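Local structure of protein-glutamine gamma-glutamyltransferase (Pagrus major, 1G0D) at residues D159-M164 with I170-W175; P289-T294 with E434-H439; K562-A567 with P573-A578; V492-E497 with A504-L509; H54-V59 with I93-H98. The protein probably cross-links proteins in a calcium-dependent manner, joining peptide-bound glutamine to lysine or other primary amines by acyl transfer. All coordinates share one frame; numbering follows the deposited sequence.

Along the chain the order is interaction 5, 1, 2, 4 and 3. Interaction 5 joins the two sheets of the N-terminal domain, about 75 Å from interaction 3 and 80 Å from interaction 4, centre to centre. Interactions 1 and 2 lie near the middle of the chain, in the catalytic core, with centres about 13 Å apart. They touch where Thr294 OG1 meets Tyr163 O at 2.9 Å, probably as a hydrogen bond. Interactions 3 and 4 belong to one beta-sandwich, with centres about 7 Å apart, and strands 558-566 and 502-513 are neighbours in its larger sheet. The contacts thus sample three regions of an elongated, multidomain monomer.

Interaction 1: D159-M164 with I170-W175; sequences DGVIYM and IRSIPW
The first torsions of Met164 and Ile173 bring their side chains together. Met164 CG stands anti to the carbonyl carbon (chi1 -72°), and Ile173 CG1 sits between N and the carbonyl carbon (chi1 69°). Ile173 CG2 is thereby placed 4.1 Å from Met164 CE. The Met164 chain bends at its last torsion and runs beside Arg171, pointing the same way. On the other face, Val161 CG1 packs against Ser172 CB at 3.5 Å, and Tyr163 CD1 lies 3.8 Å from Ile170 CG2. Three hydrogen-bonded antiparallel pairs, Gly160-Trp175, Ile162-Ile173 and Met164-Arg171, bind the backbones into a beta hairpin. One water donates to both Asp159 OD1 and Trp175 O across the open end. The Arg171 guanidinium forms a salt bridge with Asp672. Trp175 NE1 bonds to Ser252 OG. The Ile162, Met164 and Trp175 face packs on helix 272-286, which starts at catalytic Cys272, while Ile162 and Met164 also touch strand 329-339. Arg171 and Pro174 meet strand 673-682.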
# COMPACT_ATOMS: atom_id res chain seq x y z
N ASP A 159 -1.42 -0.35 12.14
CA ASP A 159 -0.65 -1.54 11.85
C ASP A 159 -1.41 -2.37 10.86
O ASP A 159 -2.56 -2.72 11.11
CB ASP A 159 -0.44 -2.35 13.12
CG ASP A 159 0.55 -1.72 14.02
OD1 ASP A 159 1.72 -1.69 13.62
OD2 ASP A 159 0.16 -1.24 15.12
N GLY A 160 -0.78 -2.68 9.75
CA GLY A 160 -1.43 -3.48 8.74
C GLY A 160 -0.60 -4.70 8.38
O GLY A 160 0.40 -5.01 9.02
N VAL A 161 -1.04 -5.41 7.37
CA VAL A 161 -0.35 -6.56 6.89
C VAL A 161 -0.49 -6.47 5.38
O VAL A 161 -1.60 -6.24 4.89
CB VAL A 161 -1.04 -7.83 7.44
CG1 VAL A 161 -0.47 -9.06 6.82
CG2 VAL A 161 -0.85 -7.88 8.94
N ILE A 162 0.61 -6.56 4.63
CA ILE A 162 0.49 -6.52 3.18
C ILE A 162 0.86 -7.92 2.69
O ILE A 162 1.86 -8.47 3.10
CB ILE A 162 1.42 -5.47 2.55
CG1 ILE A 162 1.16 -4.10 3.21
CG2 ILE A 162 1.21 -5.44 1.07
CD1 ILE A 162 1.72 -2.88 2.53
N TYR A 163 0.03 -8.54 1.85
CA TYR A 163 0.33 -9.89 1.37
C TYR A 163 1.33 -9.89 0.19
O TYR A 163 1.37 -8.96 -0.65
CB TYR A 163 -0.99 -10.62 1.04
CG TYR A 163 -1.81 -10.79 2.29
CD1 TYR A 163 -1.51 -11.78 3.20
CD2 TYR A 163 -2.75 -9.82 2.67
CE1 TYR A 163 -2.09 -11.80 4.46
CE2 TYR A 163 -3.34 -9.83 3.93
CZ TYR A 163 -3.00 -10.81 4.82
OH TYR A 163 -3.54 -10.81 6.08
N MET A 164 2.16 -10.94 0.14
CA MET A 164 3.18 -11.07 -0.88
C MET A 164 3.42 -12.51 -1.13
O MET A 164 2.68 -13.35 -0.64
CB MET A 164 4.46 -10.44 -0.40
CG MET A 164 4.33 -8.96 -0.39
SD MET A 164 5.77 -8.08 0.18
CE MET A 164 7.03 -9.36 0.23
N ILE A 170 1.36 -17.72 -0.30
CA ILE A 170 1.23 -16.36 0.21
C ILE A 170 1.92 -16.09 1.54
O ILE A 170 1.78 -16.84 2.48
CB ILE A 170 -0.26 -16.00 0.42
CG1 ILE A 170 -1.01 -16.13 -0.91
CG2 ILE A 170 -0.40 -14.60 0.98
CD1 ILE A 170 -2.43 -15.81 -0.79
N ARG A 171 2.68 -15.00 1.60
CA ARG A 171 3.36 -14.63 2.83
C ARG A 171 2.85 -13.25 3.26
O ARG A 171 2.35 -12.47 2.45
CB ARG A 171 4.89 -14.63 2.61
CG ARG A 171 5.67 -13.43 3.24
CD ARG A 171 7.10 -13.23 2.63
NE ARG A 171 8.15 -12.98 3.63
CZ ARG A 171 9.23 -12.21 3.44
NH1 ARG A 171 9.44 -11.58 2.27
NH2 ARG A 171 10.12 -12.05 4.43
N SER A 172 2.97 -12.95 4.55
CA SER A 172 2.52 -11.67 5.06
C SER A 172 3.64 -10.86 5.62
O SER A 172 4.53 -11.40 6.30
CB SER A 172 1.54 -11.84 6.20
OG SER A 172 0.76 -13.01 6.06
N ILE A 173 3.62 -9.57 5.35
CA ILE A 173 4.60 -8.73 5.99
C ILE A 173 3.84 -7.63 6.68
O ILE A 173 2.95 -6.99 6.10
CB ILE A 173 5.64 -8.14 5.04
CG1 ILE A 173 4.98 -7.11 4.16
CG2 ILE A 173 6.32 -9.24 4.25
CD1 ILE A 173 5.67 -5.80 4.25
N PRO A 174 4.07 -7.52 7.98
CA PRO A 174 3.44 -6.49 8.78
C PRO A 174 3.98 -5.13 8.33
O PRO A 174 5.10 -5.05 7.82
CB PRO A 174 3.90 -6.83 10.19
CG PRO A 174 5.13 -7.56 10.01
CD PRO A 174 4.83 -8.43 8.84
N TRP A 175 3.20 -4.05 8.49
CA TRP A 175 3.63 -2.71 8.12
C TRP A 175 3.17 -1.70 9.15
O TRP A 175 2.04 -1.76 9.63
CB TRP A 175 3.08 -2.34 6.76
CG TRP A 175 3.79 -1.18 6.12
CD1 TRP A 175 3.44 0.14 6.20
CD2 TRP A 175 4.90 -1.25 5.19
NE1 TRP A 175 4.25 0.90 5.38
CE2 TRP A 175 5.15 0.08 4.75
CE3 TRP A 175 5.70 -2.30 4.69
CZ2 TRP A 175 6.18 0.39 3.82
CZ3 TRP A 175 6.71 -1.99 3.77
CH2 TRP A 175 6.93 -0.65 3.35
O HOH W 1 2.04 -3.84 11.92

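Interaction 2: P289-T294 with E434-H439; sequences PTRPIT and EDVTLH. With SO4 (sulfate ion), chain B.
Arg291 NH2 approaches the edge of the His439 ring, near its plane, with CD2 3.9 Å away. Val436 CG2 lies 4.3 Å from the same nitrogen. No hydrogen bond joins the two segments directly. The firmer part is the buried arginine. Its chain is extended from CG to NE, and the guanidinium is held by a salt bridge to Glu336 and a cation-pi contact with Trp351. A sulfate takes up its edge. Arg291 NH1 donates to sulfate O4 at 3.1 Å, with an N-H...O angle of 157°, while the bonds from NH2 are weak. The looser side is the exposed His439, whose NE2 reaches O4 in a weak bond of 3.5 Å. Trp351 NE1 also binds the sulfate. Glu434 OE1 stays 4.6 Å from Arg291 NH1, beyond a salt bridge. Next to Val436 in the chain, Asp435 OD1 accepts from Thr437 N at 2.8 Å, an Asx turn, and also from Thr437 OG1. Arg291, His439 and Trp351 thus gather round a sulfate probably taken from the crystallisation liquor, next to Glu434 of a probable calcium site. Whether an anion binds there naturally is not established.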
# COMPACT_ATOMS: atom_id res chain seq x y z
N PRO A 289 -10.86 6.50 4.14
CA PRO A 289 -10.76 5.07 4.42
C PRO A 289 -9.93 4.34 3.34
O PRO A 289 -10.26 4.40 2.14
CB PRO A 289 -12.21 4.61 4.46
CG PRO A 289 -12.96 5.80 4.76
CD PRO A 289 -12.26 6.96 4.17
N THR A 290 -8.87 3.63 3.74
CA THR A 290 -7.96 2.97 2.77
C THR A 290 -7.39 1.60 3.20
O THR A 290 -7.11 1.35 4.38
CB THR A 290 -6.77 3.97 2.46
OG1 THR A 290 -7.31 5.21 1.97
CG2 THR A 290 -5.78 3.42 1.46
N ARG A 291 -7.23 0.69 2.26
CA ARG A 291 -6.62 -0.60 2.58
C ARG A 291 -5.76 -1.11 1.44
O ARG A 291 -6.17 -1.08 0.27
CB ARG A 291 -7.65 -1.65 2.89
CG ARG A 291 -8.78 -1.70 1.90
CD ARG A 291 -9.70 -2.84 2.22
NE ARG A 291 -10.71 -2.98 1.19
CZ ARG A 291 -11.77 -3.77 1.29
NH1 ARG A 291 -11.97 -4.48 2.39
NH2 ARG A 291 -12.62 -3.83 0.28
N PRO A 292 -4.53 -1.54 1.74
CA PRO A 292 -3.67 -2.05 0.67
C PRO A 292 -4.16 -3.38 0.14
O PRO A 292 -4.33 -4.32 0.93
CB PRO A 292 -2.31 -2.22 1.35
CG PRO A 292 -2.41 -1.36 2.56
CD PRO A 292 -3.82 -1.51 3.02
N ILE A 293 -4.41 -3.45 -1.17
CA ILE A 293 -4.82 -4.74 -1.73
C ILE A 293 -3.70 -5.33 -2.62
O ILE A 293 -2.99 -4.58 -3.29
CB ILE A 293 -6.17 -4.69 -2.50
CG1 ILE A 293 -5.91 -4.42 -3.91
CG2 ILE A 293 -7.19 -3.73 -1.91
CD1 ILE A 293 -6.46 -5.58 -4.61
N THR A 294 -3.52 -6.66 -2.56
CA THR A 294 -2.49 -7.36 -3.35
C THR A 294 -3.09 -8.29 -4.39
O THR A 294 -4.00 -9.05 -4.11
CB THR A 294 -1.56 -8.20 -2.45
OG1 THR A 294 -0.92 -7.35 -1.50
CG2 THR A 294 -0.49 -8.82 -3.22
N GLU A 434 -8.02 -11.73 3.80
CA GLU A 434 -9.38 -11.72 3.35
C GLU A 434 -9.35 -11.80 1.84
O GLU A 434 -8.85 -10.89 1.20
CB GLU A 434 -10.01 -10.42 3.79
CG GLU A 434 -11.06 -9.88 2.87
CD GLU A 434 -12.37 -9.73 3.59
OE1 GLU A 434 -13.15 -8.79 3.28
OE2 GLU A 434 -12.58 -10.59 4.49
N ASP A 435 -9.86 -12.88 1.27
CA ASP A 435 -9.85 -12.96 -0.19
C ASP A 435 -10.95 -12.08 -0.77
O ASP A 435 -12.13 -12.35 -0.66
CB ASP A 435 -10.00 -14.40 -0.65
CG ASP A 435 -9.84 -14.54 -2.15
OD1 ASP A 435 -10.54 -13.79 -2.87
OD2 ASP A 435 -9.03 -15.37 -2.61
N VAL A 436 -10.52 -11.03 -1.43
CA VAL A 436 -11.39 -10.02 -1.97
C VAL A 436 -11.61 -10.15 -3.50
O VAL A 436 -12.21 -9.31 -4.15
CB VAL A 436 -10.74 -8.67 -1.48
CG1 VAL A 436 -10.24 -7.88 -2.56
CG2 VAL A 436 -11.68 -7.94 -0.63
N THR A 437 -11.20 -11.29 -4.06
CA THR A 437 -11.30 -11.49 -5.51
C THR A 437 -12.67 -11.26 -6.11
O THR A 437 -12.82 -10.52 -7.10
CB THR A 437 -10.80 -12.92 -5.93
OG1 THR A 437 -9.63 -13.27 -5.17
CG2 THR A 437 -10.43 -12.96 -7.42
N LEU A 438 -13.68 -11.86 -5.53
CA LEU A 438 -15.00 -11.67 -6.09
C LEU A 438 -15.50 -10.19 -6.16
O LEU A 438 -16.45 -9.92 -6.86
CB LEU A 438 -15.99 -12.55 -5.33
CG LEU A 438 -17.35 -12.49 -6.00
CD1 LEU A 438 -17.35 -13.26 -7.28
CD2 LEU A 438 -18.37 -13.06 -5.07
N HIS A 439 -14.87 -9.25 -5.44
CA HIS A 439 -15.29 -7.83 -5.51
C HIS A 439 -14.85 -7.35 -6.89
O HIS A 439 -15.37 -6.37 -7.43
CB HIS A 439 -14.51 -6.91 -4.57
CG HIS A 439 -14.70 -7.17 -3.11
ND1 HIS A 439 -15.53 -8.15 -2.61
CD2 HIS A 439 -14.15 -6.56 -2.03
CE1 HIS A 439 -15.48 -8.14 -1.29
NE2 HIS A 439 -14.66 -7.18 -0.91
S SO4 B . -15.91 -4.77 1.96
O1 SO4 B . -16.02 -4.51 0.60
O2 SO4 B . -15.92 -3.53 2.63
O3 SO4 B . -17.13 -5.38 2.24
O4 SO4 B . -14.82 -5.67 2.20

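Interaction 3: K562-A567 with P573-A578; sequences KALLDA and PIMTVA
Leu564 CD2 and Met575 CG meet at 3.8 Å, their side chains crossing at a slant. The other branch of Leu564, CD1, rests 4.2 Å from Pro573 CB, and these two side chains lie alongside each other. Further along the same face, Lys562 CG packs against Val577 CG2 at 3.7 Å. The lysine chain is extended beyond CG and runs beside the valine. Across the other face, Leu565 CB faces Ile574 CB at 4.0 Å. Two hydrogen-bonded antiparallel pairs set this register, Ala563-Thr576 and Leu565-Ile574. Of their four bonds, Leu565 N to Ile574 O, at 2.7 Å, is the shortest.

Further out, Lys562 NZ is held by a salt bridge to Asp326, and Asp566 OD2 by one to Arg410. Thr576 OG1 lies within hydrogen-bonding distance of Met575 O (2.8 Å, poorly directed) and Asp415 O, and its single proton can serve one of them at a time. On the Ala563 and Leu565 face, strands 473-479 and 488-496 of the facing sheet close over the hairpin. The strand bearing Thr576 runs on into Ala578, part of the probable GTP site. Chemically, apolar packing and backbone bonds join the two strands, while the charged groups pair outside the hairpin.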
# COMPACT_ATOMS: atom_id res chain seq x y z
N LYS A 562 9.60 -24.17 -14.73
CA LYS A 562 8.64 -24.37 -15.84
C LYS A 562 8.73 -25.78 -16.40
O LYS A 562 9.77 -26.39 -16.40
CB LYS A 562 8.91 -23.38 -16.97
CG LYS A 562 8.93 -21.95 -16.51
CD LYS A 562 9.11 -21.02 -17.71
CE LYS A 562 9.05 -19.56 -17.32
NZ LYS A 562 8.88 -18.73 -18.54
N ALA A 563 7.63 -26.30 -16.88
CA ALA A 563 7.70 -27.64 -17.42
C ALA A 563 6.85 -27.63 -18.66
O ALA A 563 5.78 -27.03 -18.69
CB ALA A 563 7.16 -28.66 -16.41
N LEU A 564 7.37 -28.25 -19.72
CA LEU A 564 6.66 -28.33 -20.99
C LEU A 564 6.47 -29.81 -21.22
O LEU A 564 7.36 -30.60 -20.93
CB LEU A 564 7.53 -27.76 -22.11
CG LEU A 564 6.94 -26.98 -23.27
CD1 LEU A 564 6.95 -27.84 -24.49
CD2 LEU A 564 5.56 -26.47 -22.95
N LEU A 565 5.32 -30.20 -21.71
CA LEU A 565 5.08 -31.61 -21.95
C LEU A 565 4.57 -31.66 -23.36
O LEU A 565 3.40 -31.39 -23.57
CB LEU A 565 3.99 -32.13 -21.02
CG LEU A 565 3.96 -33.53 -20.41
CD1 LEU A 565 2.84 -34.32 -21.04
CD2 LEU A 565 5.28 -34.21 -20.61
N ASP A 566 5.42 -31.94 -24.34
CA ASP A 566 4.84 -31.99 -25.65
C ASP A 566 4.08 -33.28 -25.76
O ASP A 566 4.64 -34.38 -25.93
CB ASP A 566 5.85 -31.86 -26.76
CG ASP A 566 5.31 -31.03 -27.90
OD1 ASP A 566 6.06 -30.16 -28.42
OD2 ASP A 566 4.12 -31.23 -28.24
N ALA A 567 2.78 -33.10 -25.61
CA ALA A 567 1.81 -34.17 -25.64
C ALA A 567 1.60 -34.75 -27.02
O ALA A 567 1.21 -34.05 -27.96
CB ALA A 567 0.47 -33.65 -25.07
N PRO A 573 1.15 -28.81 -27.09
CA PRO A 573 2.03 -28.83 -25.92
C PRO A 573 1.36 -28.32 -24.62
O PRO A 573 0.48 -27.45 -24.67
CB PRO A 573 3.22 -27.97 -26.35
CG PRO A 573 2.71 -27.10 -27.45
CD PRO A 573 1.58 -27.84 -28.11
N ILE A 574 1.78 -28.86 -23.47
CA ILE A 574 1.23 -28.49 -22.16
C ILE A 574 2.28 -27.82 -21.30
O ILE A 574 3.39 -28.34 -21.16
CB ILE A 574 0.76 -29.72 -21.35
CG1 ILE A 574 -0.46 -30.37 -21.99
CG2 ILE A 574 0.34 -29.31 -19.96
CD1 ILE A 574 -1.04 -31.47 -21.13
N MET A 575 1.92 -26.71 -20.66
CA MET A 575 2.86 -26.00 -19.80
C MET A 575 2.31 -25.77 -18.39
O MET A 575 1.10 -25.81 -18.16
CB MET A 575 3.23 -24.64 -20.42
CG MET A 575 4.67 -24.16 -20.12
SD MET A 575 4.85 -22.34 -20.20
CE MET A 575 3.15 -21.86 -20.74
N THR A 576 3.22 -25.54 -17.45
CA THR A 576 2.86 -25.28 -16.07
C THR A 576 4.03 -24.57 -15.44
O THR A 576 5.16 -25.03 -15.53
CB THR A 576 2.58 -26.55 -15.29
OG1 THR A 576 1.37 -27.15 -15.77
CG2 THR A 576 2.37 -26.22 -13.84
N VAL A 577 3.79 -23.45 -14.80
CA VAL A 577 4.88 -22.74 -14.18
C VAL A 577 4.68 -22.66 -12.69
O VAL A 577 3.57 -22.69 -12.22
CB VAL A 577 5.01 -21.34 -14.77
CG1 VAL A 577 6.13 -20.57 -14.07
CG2 VAL A 577 5.31 -21.47 -16.24
N ALA A 578 5.78 -22.59 -11.94
CA ALA A 578 5.71 -22.50 -10.50
C ALA A 578 6.80 -21.55 -10.05
O ALA A 578 7.90 -21.57 -10.59
CB ALA A 578 5.94 -23.86 -9.88

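Interaction 4: V492-E497 with A504-L509; sequences VEVKNE and AQLTML
Val492 and Val494 face Leu506 and Met508 from a strand whose other side carries a polar grip: Lys495 NZ binds Glu493 OE2 in a salt bridge of 3.0 Å. The lysine comes on the anti side of that oxygen, 18° out of the carboxylate plane. Its bond to Glu493 O is weak, and OE2 has a second partner in Lys478. The contact itself is wholly apolar. Val492 is forked: with CG1 anti to the backbone N (chi1 175°), that methyl lies 4.2 Å from Leu506 CD2, while CG2 lies 4.1 Å from Met508 SD. Val494 CG2 lies 4.2 Å from Leu506 CG. These are ordinary van der Waals contacts. The strand axes stay 9.9 Å apart at 156°, so side chains alone bridge the gap. This is the interior of a beta-sandwich. Strand 488-496 sits between strands 473-479 and 536-544 in one sheet, and strand 502-513 between strands 558-566 and 525-532 in the other.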
# COMPACT_ATOMS: atom_id res chain seq x y z
N VAL A 492 8.25 -32.73 -10.73
CA VAL A 492 7.44 -32.35 -11.88
C VAL A 492 6.70 -33.65 -12.17
O VAL A 492 7.31 -34.63 -12.59
CB VAL A 492 8.34 -31.96 -13.11
CG1 VAL A 492 7.48 -31.69 -14.33
CG2 VAL A 492 9.14 -30.72 -12.78
N GLU A 493 5.39 -33.68 -11.93
CA GLU A 493 4.65 -34.89 -12.15
C GLU A 493 3.69 -34.79 -13.31
O GLU A 493 2.93 -33.85 -13.42
CB GLU A 493 3.89 -35.25 -10.89
CG GLU A 493 2.80 -36.27 -11.10
CD GLU A 493 2.11 -36.68 -9.81
OE1 GLU A 493 2.50 -37.73 -9.24
OE2 GLU A 493 1.17 -35.96 -9.39
N VAL A 494 3.76 -35.79 -14.19
CA VAL A 494 2.91 -35.89 -15.36
C VAL A 494 1.87 -36.96 -15.04
O VAL A 494 2.24 -38.10 -14.79
CB VAL A 494 3.72 -36.37 -16.59
CG1 VAL A 494 2.81 -36.41 -17.79
CG2 VAL A 494 4.95 -35.47 -16.82
N LYS A 495 0.59 -36.63 -15.02
CA LYS A 495 -0.42 -37.63 -14.69
C LYS A 495 -1.17 -37.99 -15.93
O LYS A 495 -1.84 -37.15 -16.51
CB LYS A 495 -1.45 -37.11 -13.67
CG LYS A 495 -1.14 -37.36 -12.16
CD LYS A 495 -1.53 -36.17 -11.24
CE LYS A 495 -1.20 -34.77 -11.87
NZ LYS A 495 0.16 -34.19 -11.62
N ASN A 496 -1.07 -39.23 -16.34
CA ASN A 496 -1.82 -39.64 -17.50
C ASN A 496 -3.14 -40.21 -17.00
O ASN A 496 -3.17 -41.33 -16.52
CB ASN A 496 -1.04 -40.70 -18.30
CG ASN A 496 -1.82 -41.21 -19.49
OD1 ASN A 496 -2.96 -40.82 -19.72
ND2 ASN A 496 -1.21 -42.10 -20.26
N GLU A 497 -4.21 -39.45 -17.04
CA GLU A 497 -5.46 -40.07 -16.61
C GLU A 497 -6.25 -40.44 -17.85
O GLU A 497 -7.42 -40.08 -18.00
CB GLU A 497 -6.29 -39.15 -15.71
CG GLU A 497 -5.51 -38.12 -14.95
CD GLU A 497 -5.89 -36.73 -15.40
OE1 GLU A 497 -6.34 -35.92 -14.56
OE2 GLU A 497 -5.75 -36.47 -16.62
N ALA A 504 5.71 -38.90 -24.28
CA ALA A 504 5.87 -37.48 -24.58
C ALA A 504 7.26 -36.95 -24.21
O ALA A 504 8.09 -37.66 -23.63
CB ALA A 504 4.77 -36.67 -23.87
N GLN A 505 7.53 -35.71 -24.60
CA GLN A 505 8.82 -35.11 -24.32
C GLN A 505 8.63 -34.12 -23.22
O GLN A 505 7.83 -33.19 -23.34
CB GLN A 505 9.33 -34.40 -25.57
CG GLN A 505 10.85 -34.22 -25.62
CD GLN A 505 11.57 -35.50 -25.96
OE1 GLN A 505 11.09 -36.31 -26.77
NE2 GLN A 505 12.74 -35.71 -25.34
N LEU A 506 9.39 -34.29 -22.15
CA LEU A 506 9.27 -33.45 -20.99
C LEU A 506 10.45 -32.51 -20.77
O LEU A 506 11.52 -32.92 -20.32
CB LEU A 506 9.10 -34.37 -19.78
CG LEU A 506 8.56 -33.97 -18.41
CD1 LEU A 506 9.67 -34.10 -17.38
CD2 LEU A 506 7.98 -32.60 -18.43
N THR A 507 10.26 -31.23 -21.08
CA THR A 507 11.31 -30.24 -20.86
C THR A 507 11.11 -29.49 -19.54
O THR A 507 10.02 -29.00 -19.26
CB THR A 507 11.30 -29.20 -21.98
OG1 THR A 507 11.30 -29.86 -23.25
CG2 THR A 507 12.49 -28.27 -21.84
N MET A 508 12.16 -29.37 -18.74
CA MET A 508 12.07 -28.65 -17.46
C MET A 508 13.21 -27.66 -17.31
O MET A 508 14.35 -27.96 -17.65
CB MET A 508 12.14 -29.62 -16.30
CG MET A 508 11.48 -30.92 -16.56
SD MET A 508 12.08 -32.00 -15.27
CE MET A 508 12.55 -33.48 -16.20
N LEU A 509 12.91 -26.46 -16.83
CA LEU A 509 13.94 -25.45 -16.61
C LEU A 509 13.73 -24.82 -15.26
O LEU A 509 12.62 -24.75 -14.77
CB LEU A 509 13.88 -24.29 -17.59
CG LEU A 509 13.48 -24.25 -19.06
CD1 LEU A 509 12.04 -24.71 -19.30
CD2 LEU A 509 13.68 -22.78 -19.50

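Interaction 5: H54-V59 with I93-H98; sequences HHLELV and ILLTLH
Leu56 reaches across to Leu95 and Ile93 through one methyl group. From CB its chain turns to put CG anti to the carbonyl carbon (chi1 -67°), and CD1 then extends away from CA (chi2 -170°). CB, CG and CD2 make no close contact with 93-98, and the meeting is left to CD1. It lies 3.8 Å from Leu95 CD1 and 4.1 Å from Ile93 CD1. The leucine and Ile93 point at each other tip to tip, whereas Leu95 comes in at a slant. One methyl thus touches two side chains of the strand opposite.

A second meeting follows two residues along. Leu58 CD2 faces Leu97 CD2 at 3.6 Å, again tip to tip, and Leu97 CD1 lies 4.0 Å from the same Leu58 methyl. With CG anti to the carbonyl carbon, the end of Leu97 swings nearer to Leu58 than its first bond points.

The strand axes are 11.0 Å apart and inclined at 36°, as suits two sheets packed face to face in a beta-sandwich. Strand 55-62 belongs to one sheet, beside strands 106-115 and 68-72. Strand 92-98 belongs to the other, between strands 40-46 and 83-88. On the other side of strand 55-62, His55 NE2 donates to Glu57 OE1 at 2.8 Å, and Glu57 OE2 pairs with Lys74. Between the sheets no polar atom joins these segments, so the contact rests on dispersion and the hydrophobic effect.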
# COMPACT_ATOMS: atom_id res chain seq x y z
N HIS A 54 -21.19 46.34 20.29
CA HIS A 54 -20.10 45.61 19.66
C HIS A 54 -20.45 44.13 19.51
O HIS A 54 -21.04 43.53 20.40
CB HIS A 54 -18.84 45.74 20.51
CG HIS A 54 -18.18 47.08 20.38
ND1 HIS A 54 -18.79 48.14 19.76
CD2 HIS A 54 -16.96 47.51 20.76
CE1 HIS A 54 -17.97 49.18 19.76
NE2 HIS A 54 -16.85 48.82 20.36
N HIS A 55 -20.07 43.53 18.39
CA HIS A 55 -20.40 42.14 18.18
C HIS A 55 -19.20 41.38 17.63
O HIS A 55 -18.27 41.99 17.17
CB HIS A 55 -21.59 42.04 17.22
CG HIS A 55 -21.23 42.25 15.78
ND1 HIS A 55 -20.72 43.43 15.30
CD2 HIS A 55 -21.27 41.40 14.72
CE1 HIS A 55 -20.45 43.31 14.01
NE2 HIS A 55 -20.77 42.09 13.63
N LEU A 56 -19.23 40.05 17.71
CA LEU A 56 -18.12 39.23 17.18
C LEU A 56 -18.31 38.89 15.69
O LEU A 56 -19.43 38.74 15.20
CB LEU A 56 -17.93 37.92 17.98
CG LEU A 56 -17.46 37.92 19.45
CD1 LEU A 56 -17.13 36.51 19.92
CD2 LEU A 56 -16.28 38.83 19.58
N GLU A 57 -17.17 38.77 15.01
CA GLU A 57 -17.10 38.45 13.59
C GLU A 57 -16.01 37.39 13.43
O GLU A 57 -14.95 37.47 14.06
CB GLU A 57 -16.72 39.71 12.82
CG GLU A 57 -17.18 39.70 11.42
CD GLU A 57 -18.65 39.96 11.34
OE1 GLU A 57 -19.06 41.09 11.63
OE2 GLU A 57 -19.41 39.02 11.00
N LEU A 58 -16.26 36.39 12.59
CA LEU A 58 -15.26 35.33 12.40
C LEU A 58 -14.90 35.10 10.94
O LEU A 58 -15.77 34.89 10.09
CB LEU A 58 -15.77 34.00 12.98
CG LEU A 58 -15.35 33.62 14.40
CD1 LEU A 58 -15.97 34.62 15.35
CD2 LEU A 58 -15.79 32.20 14.75
N VAL A 59 -13.60 35.15 10.64
CA VAL A 59 -13.18 34.87 9.28
C VAL A 59 -12.01 33.89 9.26
O VAL A 59 -11.09 33.98 10.06
CB VAL A 59 -12.87 36.16 8.49
CG1 VAL A 59 -12.61 37.26 9.43
CG2 VAL A 59 -11.72 35.94 7.53
N ILE A 93 -16.31 33.57 26.30
CA ILE A 93 -17.37 33.35 25.31
C ILE A 93 -17.10 32.00 24.60
O ILE A 93 -16.03 31.79 24.05
CB ILE A 93 -17.39 34.49 24.26
CG1 ILE A 93 -17.65 35.81 24.94
CG2 ILE A 93 -18.51 34.29 23.27
CD1 ILE A 93 -17.65 36.99 23.98
N LEU A 94 -18.08 31.11 24.64
CA LEU A 94 -18.01 29.78 24.03
C LEU A 94 -18.44 29.93 22.57
O LEU A 94 -19.57 30.32 22.28
CB LEU A 94 -18.96 28.81 24.73
CG LEU A 94 -18.64 27.31 24.93
CD1 LEU A 94 -19.82 26.63 24.33
CD2 LEU A 94 -17.33 26.77 24.30
N LEU A 95 -17.52 29.61 21.66
CA LEU A 95 -17.78 29.75 20.25
C LEU A 95 -17.78 28.36 19.64
O LEU A 95 -16.75 27.72 19.62
CB LEU A 95 -16.67 30.57 19.63
CG LEU A 95 -16.71 32.06 19.24
CD1 LEU A 95 -17.96 32.84 19.73
CD2 LEU A 95 -15.46 32.65 19.80
N THR A 96 -18.92 27.89 19.17
CA THR A 96 -18.99 26.58 18.54
C THR A 96 -18.98 26.78 17.04
O THR A 96 -19.92 27.33 16.49
CB THR A 96 -20.27 25.86 18.90
OG1 THR A 96 -20.36 25.78 20.33
CG2 THR A 96 -20.27 24.48 18.32
N LEU A 97 -17.91 26.34 16.38
CA LEU A 97 -17.78 26.49 14.94
C LEU A 97 -18.39 25.27 14.29
O LEU A 97 -18.13 24.14 14.71
CB LEU A 97 -16.32 26.58 14.50
CG LEU A 97 -15.38 27.80 14.56
CD1 LEU A 97 -15.52 28.52 13.28
CD2 LEU A 97 -15.68 28.71 15.74
N HIS A 98 -19.21 25.51 13.28
CA HIS A 98 -19.87 24.45 12.51
C HIS A 98 -19.31 24.50 11.07
O HIS A 98 -19.39 25.51 10.40
CB HIS A 98 -21.38 24.68 12.48
CG HIS A 98 -22.08 24.34 13.76
ND1 HIS A 98 -22.54 23.08 14.05
CD2 HIS A 98 -22.37 25.11 14.84
CE1 HIS A 98 -23.09 23.08 15.25
NE2 HIS A 98 -23.01 24.30 15.75